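CSOR (Streptomyces lividans, PDB 4ADZ) probably represses transcription of copper-responsive genes by binding operator DNA in its apo form and releasing it when copper is sensed. Local coordinates at residues T83-S86 / A87-A91; K122-E125 / A126-I130. All coordinates share one frame; numbering follows the deposited sequence.

Contact 1: residues T83-S86 / A87-A91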
loop_
_atom_site.group_PDB
_atom_site.type_symbol
_atom_site.label_atom_id
_atom_site.label_comp_id
_atom_site.label_asym_id
_atom_site.label_seq_id
_atom_site.Cartn_x
_atom_site.Cartn_y
_atom_site.Cartn_z
ATOM N N THR A 83 -13.070 -7.415 -4.475
ATOM C CA THR A 83 -12.090 -8.289 -5.053
ATOM C C THR A 83 -11.594 -7.818 -6.444
ATOM O O THR A 83 -10.385 -7.860 -6.755
ATOM C CB THR A 83 -12.632 -9.741 -5.120
ATOM O OG1 THR A 83 -12.901 -10.153 -3.793
ATOM C CG2 THR A 83 -11.622 -10.729 -5.782
ATOM N N GLN A 84 -12.532 -7.394 -7.289
ATOM C CA GLN A 84 -12.220 -6.892 -8.625
ATOM C C GLN A 84 -11.506 -5.516 -8.527
ATOM O O GLN A 84 -10.625 -5.256 -9.352
ATOM C CB GLN A 84 -13.509 -6.731 -9.408
ATOM C CG GLN A 84 -13.375 -6.102 -10.771
ATOM C CD GLN A 84 -12.864 -7.001 -11.855
ATOM O OE1 GLN A 84 -12.414 -8.178 -11.625
ATOM N NE2 GLN A 84 -12.982 -6.463 -13.121
ATOM N N VAL A 85 -11.870 -4.685 -7.553
ATOM C CA VAL A 85 -11.147 -3.397 -7.339
ATOM C C VAL A 85 -9.668 -3.724 -7.058
ATOM O O VAL A 85 -8.718 -3.081 -7.613
ATOM C CB VAL A 85 -11.733 -2.485 -6.275
ATOM C CG1 VAL A 85 -10.809 -1.240 -5.910
ATOM C CG2 VAL A 85 -13.170 -2.023 -6.647
ATOM N N SER A 86 -9.412 -4.706 -6.192
ATOM C CA SER A 86 -8.064 -5.025 -5.775
ATOM C C SER A 86 -7.300 -5.589 -6.961
ATOM O O SER A 86 -6.125 -5.239 -7.189
ATOM C CB SER A 86 -8.111 -6.020 -4.567
ATOM O OG SER A 86 -8.577 -5.332 -3.414
ATOM N N ALA A 87 -7.946 -6.397 -7.792
ATOM C CA ALA A 87 -7.309 -6.869 -8.978
ATOM C C ALA A 87 -6.907 -5.714 -9.918
ATOM O O ALA A 87 -5.828 -5.796 -10.529
ATOM C CB ALA A 87 -8.146 -7.898 -9.725
ATOM N N SER A 88 -7.772 -4.737 -10.065
ATOM C CA SER A 88 -7.495 -3.585 -10.959
ATOM C C SER A 88 -6.380 -2.710 -10.400
ATOM O O SER A 88 -5.494 -2.286 -11.127
ATOM C CB SER A 88 -8.746 -2.765 -11.149
ATOM O OG SER A 88 -9.781 -3.609 -11.646
ATOM N N THR A 89 -6.353 -2.515 -9.101
ATOM C CA THR A 89 -5.270 -1.717 -8.463
ATOM C C THR A 89 -3.946 -2.447 -8.621
ATOM O O THR A 89 -2.908 -1.838 -8.959
ATOM C CB THR A 89 -5.578 -1.338 -6.981
ATOM O OG1 THR A 89 -5.759 -2.516 -6.175
ATOM C CG2 THR A 89 -6.827 -0.482 -6.881
ATOM N N LYS A 90 -3.964 -3.760 -8.414
ATOM C CA LYS A 90 -2.767 -4.570 -8.612
ATOM C C LYS A 90 -2.242 -4.455 -10.017
ATOM O O LYS A 90 -1.019 -4.303 -10.192
ATOM C CB LYS A 90 -3.024 -6.031 -8.176
ATOM C CG LYS A 90 -1.906 -7.023 -8.434
ATOM C CD LYS A 90 -2.362 -8.495 -8.333
ATOM C CE LYS A 90 -1.193 -9.467 -8.433
ATOM N NZ LYS A 90 -0.218 -9.235 -7.337
ATOM N N ALA A 91 -3.120 -4.490 -11.026
ATOM C CA ALA A 91 -2.707 -4.370 -12.425
ATOM C C ALA A 91 -2.082 -3.004 -12.723
ATOM O O ALA A 91 -1.084 -2.898 -13.430
ATOM C CB ALA A 91 -3.885 -4.587 -13.372
#

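Contact 2: residues K122-E125 / A126-I130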
loop_
_atom_site.group_PDB
_atom_site.type_symbol
_atom_site.label_atom_id
_atom_site.label_comp_id
_atom_site.label_asym_id
_atom_site.label_seq_id
_atom_site.Cartn_x
_atom_site.Cartn_y
_atom_site.Cartn_z
ATOM N N LYS A 122 17.482 13.099 -11.622
ATOM C CA LYS A 122 16.638 12.012 -12.157
ATOM C C LYS A 122 16.353 11.011 -11.050
ATOM O O LYS A 122 15.239 10.499 -10.913
ATOM C CB LYS A 122 17.271 11.255 -13.353
ATOM C CG LYS A 122 17.296 12.012 -14.660
ATOM C CD LYS A 122 15.869 12.218 -15.223
ATOM C CE LYS A 122 15.900 13.110 -16.482
ATOM N NZ LYS A 122 14.557 13.656 -16.838
ATOM N N VAL A 123 17.374 10.679 -10.246
ATOM C CA VAL A 123 17.150 9.649 -9.186
ATOM C C VAL A 123 16.236 10.190 -8.080
ATOM O O VAL A 123 15.364 9.456 -7.587
ATOM C CB VAL A 123 18.480 9.136 -8.619
ATOM C CG1 VAL A 123 18.231 8.325 -7.298
ATOM C CG2 VAL A 123 19.138 8.290 -9.702
ATOM N N GLU A 124 16.383 11.472 -7.726
ATOM C CA GLU A 124 15.494 12.143 -6.751
ATOM C C GLU A 124 14.046 12.118 -7.274
ATOM O O GLU A 124 13.146 11.738 -6.543
ATOM C CB GLU A 124 15.894 13.570 -6.462
ATOM C CG GLU A 124 14.925 14.291 -5.523
ATOM C CD GLU A 124 15.465 15.609 -4.980
ATOM O OE1 GLU A 124 16.625 15.970 -5.280
ATOM O OE2 GLU A 124 14.721 16.270 -4.241
ATOM N N GLU A 125 13.874 12.431 -8.547
ATOM C CA GLU A 125 12.548 12.424 -9.138
ATOM C C GLU A 125 11.955 11.018 -9.121
ATOM O O GLU A 125 10.768 10.863 -8.794
ATOM C CB GLU A 125 12.614 12.903 -10.590
ATOM C CG GLU A 125 11.248 13.052 -11.281
ATOM C CD GLU A 125 11.383 13.390 -12.763
ATOM O OE1 GLU A 125 12.291 12.807 -13.477
ATOM O OE2 GLU A 125 10.527 14.200 -13.194
ATOM N N ALA A 126 12.710 10.010 -9.495
ATOM C CA ALA A 126 12.190 8.625 -9.511
ATOM C C ALA A 126 11.818 8.169 -8.081
ATOM O O ALA A 126 10.801 7.495 -7.852
ATOM C CB ALA A 126 13.204 7.687 -10.127
ATOM N N THR A 127 12.637 8.584 -7.119
ATOM C CA THR A 127 12.422 8.199 -5.756
ATOM C C THR A 127 11.092 8.833 -5.273
ATOM O O THR A 127 10.308 8.177 -4.576
ATOM C CB THR A 127 13.573 8.658 -4.834
ATOM O OG1 THR A 127 14.788 8.030 -5.259
ATOM C CG2 THR A 127 13.255 8.202 -3.291
ATOM N N LYS A 128 10.841 10.081 -5.618
ATOM C CA LYS A 128 9.589 10.708 -5.272
ATOM C C LYS A 128 8.345 9.996 -5.893
ATOM O O LYS A 128 7.336 9.762 -5.206
ATOM C CB LYS A 128 9.579 12.193 -5.598
ATOM C CG LYS A 128 10.452 13.042 -4.679
ATOM C CD LYS A 128 10.536 14.489 -5.101
ATOM C CE LYS A 128 11.609 15.184 -4.261
ATOM N NZ LYS A 128 11.622 16.651 -4.473
ATOM N N ALA A 129 8.459 9.637 -7.176
ATOM C CA ALA A 129 7.416 8.884 -7.858
ATOM C C ALA A 129 7.225 7.546 -7.137
ATOM O O ALA A 129 6.102 7.093 -6.975
ATOM C CB ALA A 129 7.738 8.635 -9.341
ATOM N N ILE A 130 8.315 6.923 -6.690
ATOM C CA ILE A 130 8.225 5.638 -5.984
ATOM C C ILE A 130 7.487 5.865 -4.653
ATOM O O ILE A 130 6.607 5.083 -4.277
ATOM C CB ILE A 130 9.589 5.008 -5.746
ATOM C CG1 ILE A 130 10.220 4.496 -7.065
ATOM C CG2 ILE A 130 9.485 3.839 -4.745
ATOM C CD1 ILE A 130 11.727 4.342 -7.005
#

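Contact 1: residues T83-S86 / A87-A91
Ser-88 and Gln-84 meet one helical turn apart, where the carbonyl oxygen of Gln-84 receives both the amide and the hydroxyl of the serine. The side-chain bond, Ser-88 OG to Gln-84 O, measures 2.9 Å, and the amide comes to the same oxygen from the other face of the carbonyl plane. Ser-88 OG can fold back in this way because it stands beside its own backbone N, opposite the carbonyl carbon (chi1 -56°). Since the serine is buried, the bond gives its hydroxyl a partner within its own helix. With an alanine here, the hydroxyl bond would be lost and Gln-84 O would probably keep just the amide of the two donors.

A second bifurcated acceptor follows at Ser-86 O, which takes the Lys-90 amide and, in the one of two modelled Thr-89 conformers described here, the threonine hydroxyl, with Thr-89 OG1 2.9 Å from Ser-86 O. Both donors arrive from one face of the plane, the hydroxyl at a C=O...O angle of 108°, well to the side of the carbonyl. Thr-89 OG1 sits between its backbone N and carbonyl carbon (chi1 60°), which turns it toward the carbonyl three residues earlier. Plain i to i+4 bonds complete the turn, among them Thr-89 N to Val-85 O at 2.9 Å.

Apolar contact is slight: in the same conformer Val-85 CG1 and Thr-89 CG2 come within 4.2 Å, their side chains crossing at a slant.

The segment belongs to helix 78-114. Gln-84 and Val-85 pack on Leu-68 of helix 48-73, and Gln-84 NE2 donates to Gln-64 O there. Val-85 packs on Phe-95 and Thr-89 on Leu-92 of the second subunit, placing this turn between helix 48-73 and that subunit.

Contact 2: residues K122-E125 / A126-I130
Glu-124 and Lys-128 run side by side along the outside of the helix and join at their ends in an i to i+4 salt bridge, with Glu-124 OE2 3.1 Å from Lys-128 NZ. The ammonium meets the anti side of that oxygen, 28° out of the carboxylate plane. Beneath the charges the chains also touch, Glu-124 CG lying 3.7 Å from Lys-128 CE. Both are extended beyond CG; the glutamate's CG is trans to its backbone N (chi1 176°), while the lysine's lies beside its own N, and this brings the two exposed ends together.

On the buried flank Thr-127 turns its hydroxyl back onto the preceding turn: Thr-127 OG1 is 2.8 Å from Val-123 O, above the carbonyl plane. Thr-127 N reaches Val-123 O at 2.9 Å from the opposite face, so this oxygen serves two donors.

Further out, Val-123 packs on Leu-104 of the third subunit and Thr-127 on Glu-101 of that subunit. On another flank, Lys-122 NZ and Glu-125 OE1 both hydrogen-bond to Tyr-77 OH of the second subunit.

The whole is an amphipathic turn of helix 116-134, with a solvent-side ion pair and a buried threonine-to-carbonyl bond, in the all-helical tetramer of the CsoR family of metal-sensitive repressors.

How the contacts relate
Contact 1 comes first along the chain, in helix 78-114, and lies wholly ahead of contact 2, which sits in helix 116-134, the next helix and the last of the three. Their centres are about 25 Å apart, with the middle of the chain between them, and their nearest atoms stay about 13 Å from each other, so neither touches the other. Both belong to the metal-sensitive repressor part of the chain and both reach the second subunit, contact 1 beside helix 48-73 of its own chain, contact 2 also against the third subunit. Together they mark two separate places where this chain meets its neighbours, consistent with a tetramer whose interfaces are built largely from helices.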